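Local coordinates for SusD superfamily protein (Parabacteroides distasonis, PDB 3OTN), which probably binds sugars or other glycan-derived nutrients at the outer membrane, at residues Thr44-Glu49 and Gly283-Thr288; Gly53-Glu58 and Leu418-Lys423; Leu221-Ser226 and Thr361-Met366; Ala214-Arg219 and Ala368-Asn373; Met121-Tyr126 and Ile165-Glu170. One frame throughout, in Å; residues are numbered along the deposited sequence. Where two conformers were deposited one is given.

Contact 1 (Thr44-Glu49 and Gly283-Thr288); sequences TILLLE and GSLIPT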
# COMPACT_ATOMS: atom_id res chain seq x y z
N THR A 44 10.37 -0.32 -4.33
CA THR A 44 9.95 -0.50 -2.95
C THR A 44 8.65 -1.32 -2.82
O THR A 44 8.47 -2.03 -1.81
CB THR A 44 9.79 0.85 -2.21
OG1 THR A 44 9.02 1.75 -3.04
CG2 THR A 44 11.15 1.46 -1.87
N ILE A 45 7.76 -1.23 -3.81
CA ILE A 45 6.50 -1.98 -3.75
C ILE A 45 6.68 -3.49 -3.72
O ILE A 45 5.79 -4.20 -3.23
CB ILE A 45 5.50 -1.65 -4.89
CG1 ILE A 45 5.97 -2.15 -6.27
CG2 ILE A 45 5.14 -0.15 -4.88
CD1 ILE A 45 4.90 -1.90 -7.37
N LEU A 46 7.82 -3.97 -4.20
CA LEU A 46 8.07 -5.40 -4.25
C LEU A 46 8.20 -6.04 -2.88
O LEU A 46 7.86 -7.22 -2.75
CB LEU A 46 9.29 -5.74 -5.12
CG LEU A 46 9.29 -5.34 -6.58
CD1 LEU A 46 10.64 -5.61 -7.20
CD2 LEU A 46 8.17 -6.04 -7.40
N LEU A 47 8.70 -5.29 -1.88
CA LEU A 47 8.88 -5.82 -0.52
C LEU A 47 7.59 -6.39 0.04
O LEU A 47 7.59 -7.43 0.71
CB LEU A 47 9.40 -4.74 0.46
CG LEU A 47 9.73 -5.21 1.91
CD1 LEU A 47 10.86 -6.25 1.94
CD2 LEU A 47 10.09 -4.03 2.83
N LEU A 48 6.50 -5.68 -0.24
CA LEU A 48 5.18 -6.02 0.28
C LEU A 48 4.40 -7.00 -0.59
O LEU A 48 3.32 -7.40 -0.22
CB LEU A 48 4.36 -4.75 0.50
CG LEU A 48 5.00 -3.64 1.37
CD1 LEU A 48 4.07 -2.44 1.42
CD2 LEU A 48 5.34 -4.12 2.76
N GLU A 49 4.96 -7.38 -1.74
CA GLU A 49 4.36 -8.41 -2.59
C GLU A 49 5.11 -9.71 -2.62
O GLU A 49 4.53 -10.76 -2.93
CB GLU A 49 4.20 -7.89 -4.02
CG GLU A 49 3.30 -6.61 -4.11
CD GLU A 49 1.88 -6.83 -3.61
OE1 GLU A 49 1.32 -7.95 -3.75
OE2 GLU A 49 1.29 -5.88 -3.07
N GLY A 283 9.39 -7.28 -15.87
CA GLY A 283 8.85 -8.56 -15.47
C GLY A 283 9.17 -8.94 -14.03
O GLY A 283 9.32 -10.13 -13.75
N SER A 284 9.25 -7.95 -13.14
CA SER A 284 9.65 -8.15 -11.71
C SER A 284 8.52 -8.60 -10.77
O SER A 284 8.78 -9.00 -9.62
CB SER A 284 10.17 -6.85 -11.09
OG SER A 284 11.20 -6.27 -11.80
N LEU A 285 7.27 -8.41 -11.20
CA LEU A 285 6.11 -8.82 -10.41
C LEU A 285 5.09 -9.50 -11.33
O LEU A 285 4.47 -8.88 -12.20
CB LEU A 285 5.49 -7.64 -9.66
CG LEU A 285 4.58 -8.01 -8.47
CD1 LEU A 285 5.35 -8.75 -7.35
CD2 LEU A 285 3.97 -6.72 -7.91
N ILE A 286 5.00 -10.81 -11.16
CA ILE A 286 4.25 -11.69 -12.01
C ILE A 286 3.27 -12.41 -11.09
O ILE A 286 3.71 -12.96 -10.08
CB ILE A 286 5.22 -12.70 -12.65
CG1 ILE A 286 6.39 -11.99 -13.35
CG2 ILE A 286 4.47 -13.66 -13.65
CD1 ILE A 286 5.96 -11.04 -14.46
N PRO A 287 1.96 -12.46 -11.44
CA PRO A 287 1.03 -13.18 -10.57
C PRO A 287 1.23 -14.68 -10.72
O PRO A 287 1.64 -15.14 -11.78
CB PRO A 287 -0.32 -12.75 -11.11
CG PRO A 287 -0.09 -12.59 -12.60
CD PRO A 287 1.35 -12.13 -12.74
N THR A 288 0.93 -15.44 -9.68
CA THR A 288 0.97 -16.89 -9.80
C THR A 288 -0.27 -17.37 -10.55
O THR A 288 -1.36 -16.81 -10.40
CB THR A 288 1.04 -17.60 -8.45
OG1 THR A 288 -0.13 -17.30 -7.69
CG2 THR A 288 2.28 -17.24 -7.71
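Leu285 reaches from just before strand 286-287 into a small apolar niche made by Leu46 and the first carbons of Glu49. Its CD1 lies 3.6 Å from Glu49 CB. The second branch, CD2, comes to 3.9 Å from Glu49 CG, and the two side chains are nearly perpendicular, so the leucine fork presses on the aliphatic part of the glutamate. Leu46 lies alongside: the two leucines are side by side, pointing opposite ways, bringing Leu46 CD2 to 3.9 Å from Leu285 CB. The same methyl touches the backbone at Ser284 O, 3.7 Å away, while Leu46 CD1 faces Ser284 CB at 4.1 Å. Leu285 holds its CG anti to the backbone N (chi1 -161°), a setting that projects both methyls toward Glu49.

A glutamate suits this place because its two ends do different work. Its CB and CG pack against leucine, and the bend at chi2 (-60°) carries the carboxylate off to a polar partner, the backbone N-H of Asn422, which bonds to OE2. Ser284 bonds through OG to Gly41 O and Asn59 ND2, and its own carbonyl accepts from Tyr50 OH. Within 44-49 the chain turns back on itself, with Glu49 N bonded to Leu46 O at 3.1 Å, which sets Leu46 and Glu49 on the same side, facing Leu285.

With no hydrogen bond crossing between the segments, they meet through apolar packing: a tight turn in the loop between strands 42-43 and 55-56 rests against the residues leading into strand 286-287, half of a two-stranded antiparallel sheet.

Contact 2 (Gly53-Glu58 and Leu418-Lys423); sequences GKATSE and LCYENK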
# COMPACT_ATOMS: atom_id res chain seq x y z
N GLY A 53 3.32 -15.07 -1.42
CA GLY A 53 3.20 -16.32 -2.15
C GLY A 53 2.30 -16.27 -3.39
O GLY A 53 2.06 -17.31 -4.02
N LYS A 54 1.84 -15.07 -3.75
CA LYS A 54 0.97 -14.86 -4.90
C LYS A 54 1.66 -14.12 -6.06
O LYS A 54 1.00 -13.78 -7.06
CB LYS A 54 -0.25 -14.02 -4.52
CG LYS A 54 -0.95 -14.36 -3.24
CD LYS A 54 -1.56 -15.69 -3.22
CE LYS A 54 -2.51 -15.82 -2.02
NZ LYS A 54 -2.58 -17.26 -1.62
N ALA A 55 2.95 -13.87 -5.93
CA ALA A 55 3.73 -13.21 -6.97
C ALA A 55 5.09 -13.85 -7.07
O ALA A 55 5.66 -14.29 -6.06
CB ALA A 55 3.88 -11.72 -6.65
N THR A 56 5.61 -13.91 -8.29
CA THR A 56 6.98 -14.29 -8.56
C THR A 56 7.63 -13.20 -9.46
O THR A 56 7.07 -12.08 -9.63
CB THR A 56 7.04 -15.67 -9.24
OG1 THR A 56 6.42 -15.58 -10.53
CG2 THR A 56 6.24 -16.66 -8.43
N SER A 57 8.81 -13.51 -9.98
CA SER A 57 9.58 -12.61 -10.81
C SER A 57 10.14 -13.41 -11.98
O SER A 57 10.44 -14.58 -11.82
CB SER A 57 10.73 -12.02 -10.00
OG SER A 57 11.50 -11.11 -10.78
N GLU A 58 10.20 -12.79 -13.15
CA GLU A 58 11.02 -13.29 -14.28
C GLU A 58 12.42 -12.60 -14.29
O GLU A 58 13.24 -12.88 -15.14
CB GLU A 58 10.35 -12.96 -15.62
CG GLU A 58 9.05 -13.60 -15.84
CD GLU A 58 8.34 -13.14 -17.12
OE1 GLU A 58 8.49 -11.98 -17.57
OE2 GLU A 58 7.60 -13.96 -17.67
N LEU A 418 -8.32 -6.01 -4.18
CA LEU A 418 -7.13 -5.21 -3.88
C LEU A 418 -5.77 -5.87 -4.19
O LEU A 418 -4.73 -5.40 -3.74
CB LEU A 418 -7.18 -4.77 -2.41
CG LEU A 418 -8.54 -4.20 -1.96
CD1 LEU A 418 -8.50 -3.88 -0.47
CD2 LEU A 418 -8.87 -2.95 -2.78
N CYS A 419 -5.76 -6.96 -4.95
CA CYS A 419 -4.50 -7.65 -5.20
C CYS A 419 -3.45 -6.75 -5.86
O CYS A 419 -3.78 -5.96 -6.74
CB CYS A 419 -4.71 -8.88 -6.09
SG CYS A 419 -5.63 -8.59 -7.65
N TYR A 420 -2.21 -6.93 -5.42
CA TYR A 420 -1.03 -6.27 -5.96
C TYR A 420 -1.02 -4.77 -5.72
O TYR A 420 -0.33 -4.05 -6.44
CB TYR A 420 -0.83 -6.63 -7.44
CG TYR A 420 -0.88 -8.15 -7.63
CD1 TYR A 420 0.04 -8.97 -6.99
CD2 TYR A 420 -1.88 -8.75 -8.38
CE1 TYR A 420 -0.02 -10.36 -7.12
CE2 TYR A 420 -1.95 -10.16 -8.50
CZ TYR A 420 -1.01 -10.94 -7.87
OH TYR A 420 -1.03 -12.33 -7.98
N GLU A 421 -1.77 -4.33 -4.70
CA GLU A 421 -1.85 -2.91 -4.29
C GLU A 421 -1.19 -2.66 -2.94
O GLU A 421 -1.46 -1.64 -2.29
CB GLU A 421 -3.33 -2.47 -4.22
CG GLU A 421 -4.06 -2.41 -5.53
CD GLU A 421 -5.56 -2.01 -5.38
OE1 GLU A 421 -5.87 -1.02 -4.70
OE2 GLU A 421 -6.42 -2.69 -5.96
N ASN A 422 -0.31 -3.57 -2.51
CA ASN A 422 0.44 -3.44 -1.26
C ASN A 422 -0.46 -3.46 -0.03
O ASN A 422 -0.21 -2.74 0.95
CB ASN A 422 1.36 -2.17 -1.29
CG ASN A 422 2.72 -2.38 -2.01
OD1 ASN A 422 3.58 -1.51 -1.93
ND2 ASN A 422 2.89 -3.49 -2.74
N LYS A 423 -1.53 -4.25 -0.07
CA LYS A 423 -2.46 -4.41 1.09
C LYS A 423 -2.47 -5.80 1.69
O LYS A 423 -2.70 -5.95 2.90
CB LYS A 423 -3.92 -4.09 0.66
CG LYS A 423 -4.14 -2.72 0.09
CD LYS A 423 -3.84 -1.63 1.10
CE LYS A 423 -3.93 -0.25 0.45
NZ LYS A 423 -4.08 0.75 1.51
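A type II beta turn running from Leu418 to Glu421 presents Tyr420 at its third position, and the phenol reaches from there to the backbone of Lys54, just before strand 55-56. Tyr420 OH donates to Lys54 O over 2.7 Å, a short bond that comes in at a C=O...O angle of 146° and is tilted 29° from the carbonyl plane. The carbonyl oxygen itself lies at the edge of the ring, close to its plane. A long, rigid side chain with a donor at its end suits this place, since the nearest CA atoms of the segments, those of Ala55 and Tyr420, are 8.5 Å apart. The small Ala55 adds light packing, its CB approaching Tyr420 CE1 obliquely at 4.2 Å. Lys54 CB passes 3.9 Å from Tyr420 OH, but the lysine chain bends at chi2 (-64°) and leads away, taking its ammonium to Arg435 O and Asp437.

A phenylalanine here would keep the ring but would probably cost the buried Lys54 O one of its donors, leaving it with the backbone N-H of Thr288 and the ring without its polar tether to the strand.

Pro287 of the partner strand packs against the hydroxyl end and Glu49 against the tyrosine, and the turn lies in the loop that links helix 403-418 to helix 424-431, so the bond ties an interhelical connection to the two-stranded antiparallel sheet.

Contact 3 (Leu221-Ser226 and Thr361-Met366); sequences LEVIKS and TDVLLM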
# COMPACT_ATOMS: atom_id res chain seq x y z
N LEU A 221 -16.91 4.61 8.46
CA LEU A 221 -18.31 5.01 8.28
C LEU A 221 -18.42 6.51 7.99
O LEU A 221 -19.21 6.90 7.14
CB LEU A 221 -19.17 4.68 9.50
CG LEU A 221 -20.68 4.81 9.31
CD1 LEU A 221 -21.17 3.96 8.16
CD2 LEU A 221 -21.39 4.38 10.60
N GLU A 222 -17.60 7.32 8.67
CA GLU A 222 -17.55 8.77 8.39
C GLU A 222 -17.21 9.03 6.92
O GLU A 222 -17.85 9.88 6.28
CB GLU A 222 -16.60 9.52 9.35
CG GLU A 222 -17.20 9.73 10.78
CD GLU A 222 -16.18 10.14 11.88
OE1 GLU A 222 -14.99 10.31 11.62
OE2 GLU A 222 -16.58 10.28 13.06
N VAL A 223 -16.24 8.29 6.38
CA VAL A 223 -15.86 8.44 4.97
C VAL A 223 -17.04 8.09 4.04
O VAL A 223 -17.29 8.79 3.06
CB VAL A 223 -14.60 7.61 4.59
CG1 VAL A 223 -14.26 7.76 3.08
CG2 VAL A 223 -13.38 8.05 5.42
N ILE A 224 -17.73 7.00 4.34
CA ILE A 224 -18.93 6.59 3.59
C ILE A 224 -20.00 7.69 3.64
O ILE A 224 -20.50 8.13 2.60
CB ILE A 224 -19.52 5.25 4.13
CG1 ILE A 224 -18.54 4.11 3.88
CG2 ILE A 224 -20.89 4.92 3.47
CD1 ILE A 224 -18.92 2.78 4.61
N LYS A 225 -20.34 8.14 4.85
CA LYS A 225 -21.40 9.15 5.04
C LYS A 225 -21.07 10.52 4.46
O LYS A 225 -21.97 11.29 4.18
CB LYS A 225 -21.73 9.33 6.53
CG LYS A 225 -22.41 8.11 7.22
CD LYS A 225 -23.69 7.66 6.54
CE LYS A 225 -24.38 6.57 7.36
NZ LYS A 225 -25.44 5.91 6.57
N SER A 226 -19.79 10.81 4.27
CA SER A 226 -19.37 12.06 3.65
C SER A 226 -19.85 12.26 2.22
O SER A 226 -19.99 13.39 1.80
CB SER A 226 -17.84 12.20 3.67
OG SER A 226 -17.23 11.42 2.64
N THR A 361 -12.60 1.67 -2.16
CA THR A 361 -12.90 0.21 -2.04
C THR A 361 -12.29 -0.42 -0.78
O THR A 361 -12.96 -1.17 -0.06
CB THR A 361 -12.52 -0.61 -3.29
OG1 THR A 361 -13.31 -0.18 -4.39
CG2 THR A 361 -12.75 -2.13 -3.07
N ASP A 362 -11.03 -0.07 -0.49
CA ASP A 362 -10.31 -0.52 0.70
C ASP A 362 -11.04 -0.05 1.96
O ASP A 362 -11.27 -0.82 2.87
CB ASP A 362 -8.89 0.07 0.66
CG ASP A 362 -7.93 -0.51 1.72
OD1 ASP A 362 -8.26 -1.40 2.56
OD2 ASP A 362 -6.75 -0.03 1.66
N VAL A 363 -11.47 1.21 1.96
CA VAL A 363 -12.14 1.77 3.12
C VAL A 363 -13.48 1.04 3.37
O VAL A 363 -13.79 0.75 4.51
CB VAL A 363 -12.35 3.27 3.03
CG1 VAL A 363 -13.17 3.78 4.24
CG2 VAL A 363 -11.00 3.99 2.97
N LEU A 364 -14.25 0.79 2.32
CA LEU A 364 -15.50 0.02 2.44
C LEU A 364 -15.28 -1.39 3.04
O LEU A 364 -15.99 -1.82 3.96
CB LEU A 364 -16.17 -0.12 1.07
CG LEU A 364 -16.66 1.15 0.34
CD1 LEU A 364 -17.53 0.79 -0.86
CD2 LEU A 364 -17.42 2.04 1.31
N LEU A 365 -14.27 -2.09 2.55
CA LEU A 365 -13.99 -3.43 3.07
C LEU A 365 -13.42 -3.34 4.50
O LEU A 365 -13.69 -4.22 5.30
CB LEU A 365 -13.04 -4.17 2.14
CG LEU A 365 -13.67 -4.54 0.79
CD1 LEU A 365 -12.57 -4.97 -0.19
CD2 LEU A 365 -14.68 -5.67 0.98
N MSE A 366 -12.66 -2.29 4.83
CA MSE A 366 -12.24 -2.06 6.23
C MSE A 366 -13.43 -1.80 7.14
O MSE A 366 -13.43 -2.29 8.26
CB MSE A 366 -11.23 -0.91 6.34
CG MSE A 366 -9.87 -1.27 5.78
SE MSE A 366 -8.53 0.02 6.39
CE MSE A 366 -9.16 1.59 5.50
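Ile224 sends its longer branch across to Leu364. At CB the chain divides, and CG1 stands anti to the carbonyl carbon (chi1 -66°), which aims it at the facing helix. This methylene meets Leu364 CD2 at 3.5 Å, somewhat tighter than a usual van der Waals contact between carbons. Continuing outward with chi2 nearly extended (170°), CD1 runs on past the same methyl, at 3.7 Å from Leu364 CD2. One leucine methyl is thus pressed by two successive isoleucine carbons, and the two side chains cross obliquely rather than meeting end to end. The Ile224 side chain also touches Gln381 of helix 380-392, and an ethanediol molecule, probably from the crystallisation liquor, lies about 4 Å from the Ile224 side chain.

The two helices involved, 210-225 and 360-375, belong to the helix-rich body of a SusD-like protein, a family grouped with the tetratricopeptide-repeat clan, and pack here through apolar side chains. Beside the first pair lies a second, looser one: Val363 CG1 approaches Val223 CB at 4.1 Å. Both valines point toward the partner helix and meet it with short branches, whereas Ile224 and Leu364 set off to the side and need longer chains to meet.

Helix 210-225 is close to its end here, and Ser226 OG turns back to donate to Val223 O at 2.7 Å, with Glu228 N as a further partner of the hydroxyl. On the other helix Leu364 reaches Ile385 and Leu231 as well, while Val363 touches Ala192 of helix 187-202, a third helix whose Lys191 also packs on Val223.

Contact 4 (Ala214-Arg219 and Ala368-Asn373); sequences AESAKR and AEAQVN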
# COMPACT_ATOMS: atom_id res chain seq x y z
N ALA A 214 -14.42 -1.17 16.91
CA ALA A 214 -15.49 -0.17 16.89
C ALA A 214 -14.91 1.23 16.59
O ALA A 214 -15.53 1.99 15.84
CB ALA A 214 -16.25 -0.16 18.19
N GLU A 215 -13.74 1.56 17.14
CA GLU A 215 -13.11 2.86 16.82
C GLU A 215 -12.78 2.94 15.32
O GLU A 215 -12.93 4.00 14.71
CB GLU A 215 -11.87 3.10 17.66
CG GLU A 215 -12.17 3.33 19.13
CD GLU A 215 -13.08 4.51 19.38
OE1 GLU A 215 -12.78 5.61 18.85
OE2 GLU A 215 -14.08 4.36 20.12
N SER A 216 -12.33 1.82 14.74
CA SER A 216 -12.03 1.74 13.28
C SER A 216 -13.27 2.01 12.45
O SER A 216 -13.27 2.90 11.59
CB SER A 216 -11.46 0.36 12.89
OG SER A 216 -11.22 0.25 11.47
N ALA A 217 -14.32 1.22 12.73
CA ALA A 217 -15.60 1.31 12.03
C ALA A 217 -16.18 2.75 12.02
O ALA A 217 -16.73 3.16 11.00
CB ALA A 217 -16.63 0.29 12.62
N LYS A 218 -16.01 3.49 13.12
CA LYS A 218 -16.46 4.89 13.23
C LYS A 218 -15.85 5.73 12.09
O LYS A 218 -16.54 6.54 11.43
CB LYS A 218 -16.04 5.48 14.60
CG LYS A 218 -16.71 6.82 14.97
CD LYS A 218 -16.01 7.57 16.14
CE LYS A 218 -16.14 6.87 17.51
NZ LYS A 218 -15.37 7.55 18.63
N ARG A 219 -14.54 5.56 11.88
CA ARG A 219 -13.82 6.36 10.90
C ARG A 219 -14.18 6.03 9.47
O ARG A 219 -14.39 6.93 8.68
CB ARG A 219 -12.31 6.30 11.08
CG ARG A 219 -11.77 7.29 12.11
CD ARG A 219 -12.36 7.13 13.44
NE ARG A 219 -11.86 8.08 14.42
CZ ARG A 219 -11.90 7.87 15.73
NH1 ARG A 219 -12.40 6.75 16.24
NH2 ARG A 219 -11.45 8.80 16.55
N ALA A 368 -16.60 -3.06 6.61
CA ALA A 368 -17.23 -4.40 6.75
C ALA A 368 -16.46 -5.28 7.74
O ALA A 368 -17.07 -5.96 8.57
CB ALA A 368 -17.36 -5.12 5.40
N GLU A 369 -15.13 -5.27 7.65
CA GLU A 369 -14.30 -6.10 8.53
C GLU A 369 -14.39 -5.67 9.98
O GLU A 369 -14.66 -6.48 10.85
CB GLU A 369 -12.84 -6.16 8.04
CG GLU A 369 -11.99 -7.09 8.92
CD GLU A 369 -10.60 -7.42 8.35
OE1 GLU A 369 -10.26 -6.94 7.26
OE2 GLU A 369 -9.86 -8.20 8.99
N ALA A 370 -14.18 -4.39 10.24
CA ALA A 370 -14.28 -3.85 11.59
C ALA A 370 -15.66 -4.06 12.20
O ALA A 370 -15.79 -4.41 13.40
CB ALA A 370 -13.92 -2.34 11.60
N GLN A 371 -16.70 -3.80 11.40
CA GLN A 371 -18.09 -3.86 11.85
C GLN A 371 -18.45 -5.28 12.27
O GLN A 371 -19.00 -5.49 13.37
CB GLN A 371 -19.07 -3.34 10.78
CG GLN A 371 -20.51 -3.25 11.23
CD GLN A 371 -21.29 -4.55 10.99
OE1 GLN A 371 -21.25 -5.11 9.90
NE2 GLN A 371 -22.00 -5.02 12.01
N VAL A 372 -18.14 -6.26 11.42
CA VAL A 372 -18.45 -7.64 11.76
C VAL A 372 -17.66 -8.14 12.99
O VAL A 372 -18.17 -8.91 13.79
CB VAL A 372 -18.32 -8.63 10.58
CG1 VAL A 372 -16.87 -8.91 10.23
CG2 VAL A 372 -19.05 -9.92 10.93
N ASN A 373 -16.42 -7.68 13.13
CA ASN A 373 -15.59 -8.03 14.27
C ASN A 373 -16.09 -7.37 15.56
O ASN A 373 -16.14 -8.01 16.60
CB ASN A 373 -14.11 -7.67 14.00
CG ASN A 373 -13.33 -8.79 13.31
OD1 ASN A 373 -13.12 -9.84 13.89
ND2 ASN A 373 -12.85 -8.53 12.10
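Small residues bring two helices together where 210-225 crosses 360-375, with Ala370 set against Ser216 and Ala217. The segment axes approach to 8.1 Å and run roughly antiparallel, 140° between their N-to-C directions. Such nearness needs short side chains, and the CA atoms of Ala217 and Ala370 are only 5.3 Å apart.

Ala370 CB does most of the touching. It lies 3.9 Å from Ala217 CB and 3.8 Å from the backbone at Ala217 N, resting on the helix surface. Its other neighbour is Ser216, whose OG approaches Ala370 CB to 3.7 Å. The serine oxygen stands anti to its own backbone N (chi1 178°) and is bonded to Ala195 O of helix 187-202; a hydroxyl is small enough for the interface and has its polar need met by a third helix.

Around this core, Arg219 NH1 donates to Glu215 OE1 at 2.9 Å, an oxygen that Lys218 NZ meets from the same face; Glu215 and Lys218 have second conformers, so this salt-bridge network may be partial. NH1 also bonds Glu215 O at 3.2 Å, while NE reaches out to Glu172 of helix 156-172. Asn373 ND2 reaches Glu369 O from above the carbonyl plane.

Because no hydrogen bond spans the two segments, their attachment rests on the shape of small side chains, and the charged and amide groups find their partners outside the interface.

Contact 5 (Met121-Tyr126 and Ile165-Glu170); sequences MRALYY and IPDLLE. With EDO (1,2-ethanediol), chain R.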
# COMPACT_ATOMS: atom_id res chain seq x y z
N MSE A 121 1.19 12.83 8.12
CA MSE A 121 2.30 12.21 7.42
C MSE A 121 3.23 11.44 8.36
O MSE A 121 3.76 10.37 8.01
CB MSE A 121 3.12 13.25 6.62
CG MSE A 121 3.61 12.70 5.29
SE MSE A 121 2.22 12.44 4.02
CE MSE A 121 2.04 14.31 3.63
N ARG A 122 3.47 12.01 9.54
CA ARG A 122 4.32 11.38 10.51
C ARG A 122 3.69 10.06 10.93
O ARG A 122 4.37 9.05 10.99
CB ARG A 122 4.57 12.32 11.69
CG ARG A 122 5.45 11.65 12.72
CD ARG A 122 5.99 12.58 13.72
NE ARG A 122 4.98 13.11 14.61
CZ ARG A 122 5.19 14.09 15.47
NH1 ARG A 122 6.40 14.64 15.59
NH2 ARG A 122 4.18 14.53 16.22
N ALA A 123 2.39 10.08 11.21
CA ALA A 123 1.65 8.88 11.52
C ALA A 123 1.75 7.85 10.41
O ALA A 123 1.90 6.66 10.70
CB ALA A 123 0.17 9.18 11.83
N LEU A 124 1.65 8.29 9.16
CA LEU A 124 1.72 7.42 7.99
C LEU A 124 3.09 6.71 7.89
O LEU A 124 3.16 5.47 7.74
CB LEU A 124 1.41 8.22 6.70
CG LEU A 124 1.37 7.43 5.37
CD1 LEU A 124 0.22 6.42 5.35
CD2 LEU A 124 1.36 8.35 4.17
N TYR A 125 4.17 7.48 8.00
CA TYR A 125 5.52 6.91 7.90
C TYR A 125 5.74 5.86 9.00
O TYR A 125 6.25 4.77 8.72
CB TYR A 125 6.59 7.99 8.01
CG TYR A 125 6.66 8.92 6.80
CD1 TYR A 125 6.80 8.40 5.50
CD2 TYR A 125 6.67 10.28 6.95
CE1 TYR A 125 6.89 9.22 4.42
CE2 TYR A 125 6.75 11.12 5.85
CZ TYR A 125 6.85 10.58 4.59
OH TYR A 125 6.94 11.41 3.51
N TYR A 126 5.34 6.20 10.24
CA TYR A 126 5.50 5.30 11.36
C TYR A 126 4.63 4.05 11.25
O TYR A 126 5.07 2.98 11.64
CB TYR A 126 5.21 6.00 12.70
CG TYR A 126 6.43 6.63 13.30
CD1 TYR A 126 7.50 5.83 13.76
CD2 TYR A 126 6.54 8.00 13.40
CE1 TYR A 126 8.63 6.41 14.32
CE2 TYR A 126 7.65 8.59 13.98
CZ TYR A 126 8.71 7.81 14.41
OH TYR A 126 9.83 8.43 14.95
N ILE A 165 -1.41 7.30 16.93
CA ILE A 165 -2.80 7.59 17.30
C ILE A 165 -2.97 9.06 17.72
O ILE A 165 -3.87 9.73 17.18
CB ILE A 165 -3.36 6.58 18.30
CG1 ILE A 165 -3.48 5.21 17.60
CG2 ILE A 165 -4.68 7.05 18.89
CD1 ILE A 165 -3.67 4.00 18.60
N PRO A 166 -2.12 9.57 18.62
CA PRO A 166 -2.31 11.00 18.96
C PRO A 166 -2.18 11.95 17.78
O PRO A 166 -2.92 12.92 17.70
CB PRO A 166 -1.23 11.27 20.02
CG PRO A 166 -0.90 9.94 20.60
CD PRO A 166 -1.10 8.93 19.48
N ASP A 167 -1.26 11.68 16.85
CA ASP A 167 -1.12 12.53 15.64
C ASP A 167 -2.44 12.55 14.86
O ASP A 167 -2.93 13.61 14.47
CB ASP A 167 0.02 12.01 14.71
CG ASP A 167 1.43 12.46 15.14
OD1 ASP A 167 1.59 13.21 16.13
OD2 ASP A 167 2.41 12.03 14.47
N LEU A 168 -3.01 11.37 14.67
CA LEU A 168 -4.21 11.24 13.85
C LEU A 168 -5.42 11.82 14.59
O LEU A 168 -6.25 12.46 13.97
CB LEU A 168 -4.43 9.79 13.44
CG LEU A 168 -3.43 9.35 12.35
CD1 LEU A 168 -3.47 7.86 12.06
CD2 LEU A 168 -3.65 10.12 11.04
N LEU A 169 -5.48 11.66 15.91
CA LEU A 169 -6.63 12.18 16.66
C LEU A 169 -6.59 13.71 16.66
O LEU A 169 -7.65 14.36 16.64
CB LEU A 169 -6.65 11.65 18.09
CG LEU A 169 -6.95 10.15 18.27
CD1 LEU A 169 -6.77 9.80 19.76
CD2 LEU A 169 -8.35 9.75 17.76
N GLU A 170 -5.39 14.28 16.70
CA GLU A 170 -5.27 15.74 16.60
C GLU A 170 -5.62 16.19 15.17
O GLU A 170 -6.39 17.14 14.99
CB GLU A 170 -3.89 16.20 17.01
CG GLU A 170 -3.61 15.90 18.54
CD GLU A 170 -2.14 16.07 18.95
OE1 GLU A 170 -1.30 16.50 18.13
OE2 GLU A 170 -1.83 15.76 20.11
C1 EDO R . 8.19 18.14 16.52
O1 EDO R . 9.38 18.84 16.84
C2 EDO R . 7.43 17.83 17.81
O2 EDO R . 6.65 16.65 17.64
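Arg122 grips Asp167 side-on with two nitrogens, one to each carboxylate oxygen. NE donates at 2.8 Å along an almost perfectly straight N-H...O line (179°), meeting the syn lone pair of Asp167 OD2, and NH2 reaches Asp167 OD1 at 2.9 Å. CG of Arg122 stands anti to the backbone N, and the bend at chi3 (68°) brings the NE edge to the aspartate. The guanidinium and carboxylate are nearly coplanar, 14° apart, so this salt bridge fixes the rotation of both. The third nitrogen, NH1, is bonded to Asn94 OD1 and to O2 of an ethanediol probably left from crystallisation.

An alanine here would remove both bonds, and the buried carboxylate of Asp167 would probably be left without its countercharge and able to turn.

This pair fastens helix 108-133 to helix 156-172, whose segments run close to antiparallel, within the helical part of a family placed in the tetratricopeptide-repeat clan. Between the helices the packing is close because Ala123 faces the partner with a mere methyl: the segment axes come within 8.6 Å. Ala123 CB sits 3.6 Å from Leu168 CG, at the point where the leucine forks, and both leucine methyls flank it. The methyl also lies 4.0 Å from Asp167 CB, at the aliphatic base of the aspartate.

Contacts 1 and 2 form one unit, their centres about 5 Å apart: strands 55-56 and 286-287 pair through Thr56 N and Ile286 O, probably hydrogen-bonded at 2.8 Å, and Leu285 CD1 packs on Ala55 CB at 3.4 Å. Contact 2 is joined to contact 3 by a salt bridge, Lys423 NZ to Asp362 OD2 at 2.8 Å, although their centres lie about 24 Å apart. Contacts 3 and 4, about 10 Å apart between centres, are successive places on the same two helices. Contact 5 touches contact 4 where Leu169 CD2 packs on Arg219 NH2 at 3.5 Å; its centre lies about 28 Å from that of contact 1, on the opposite side of the chain's centre.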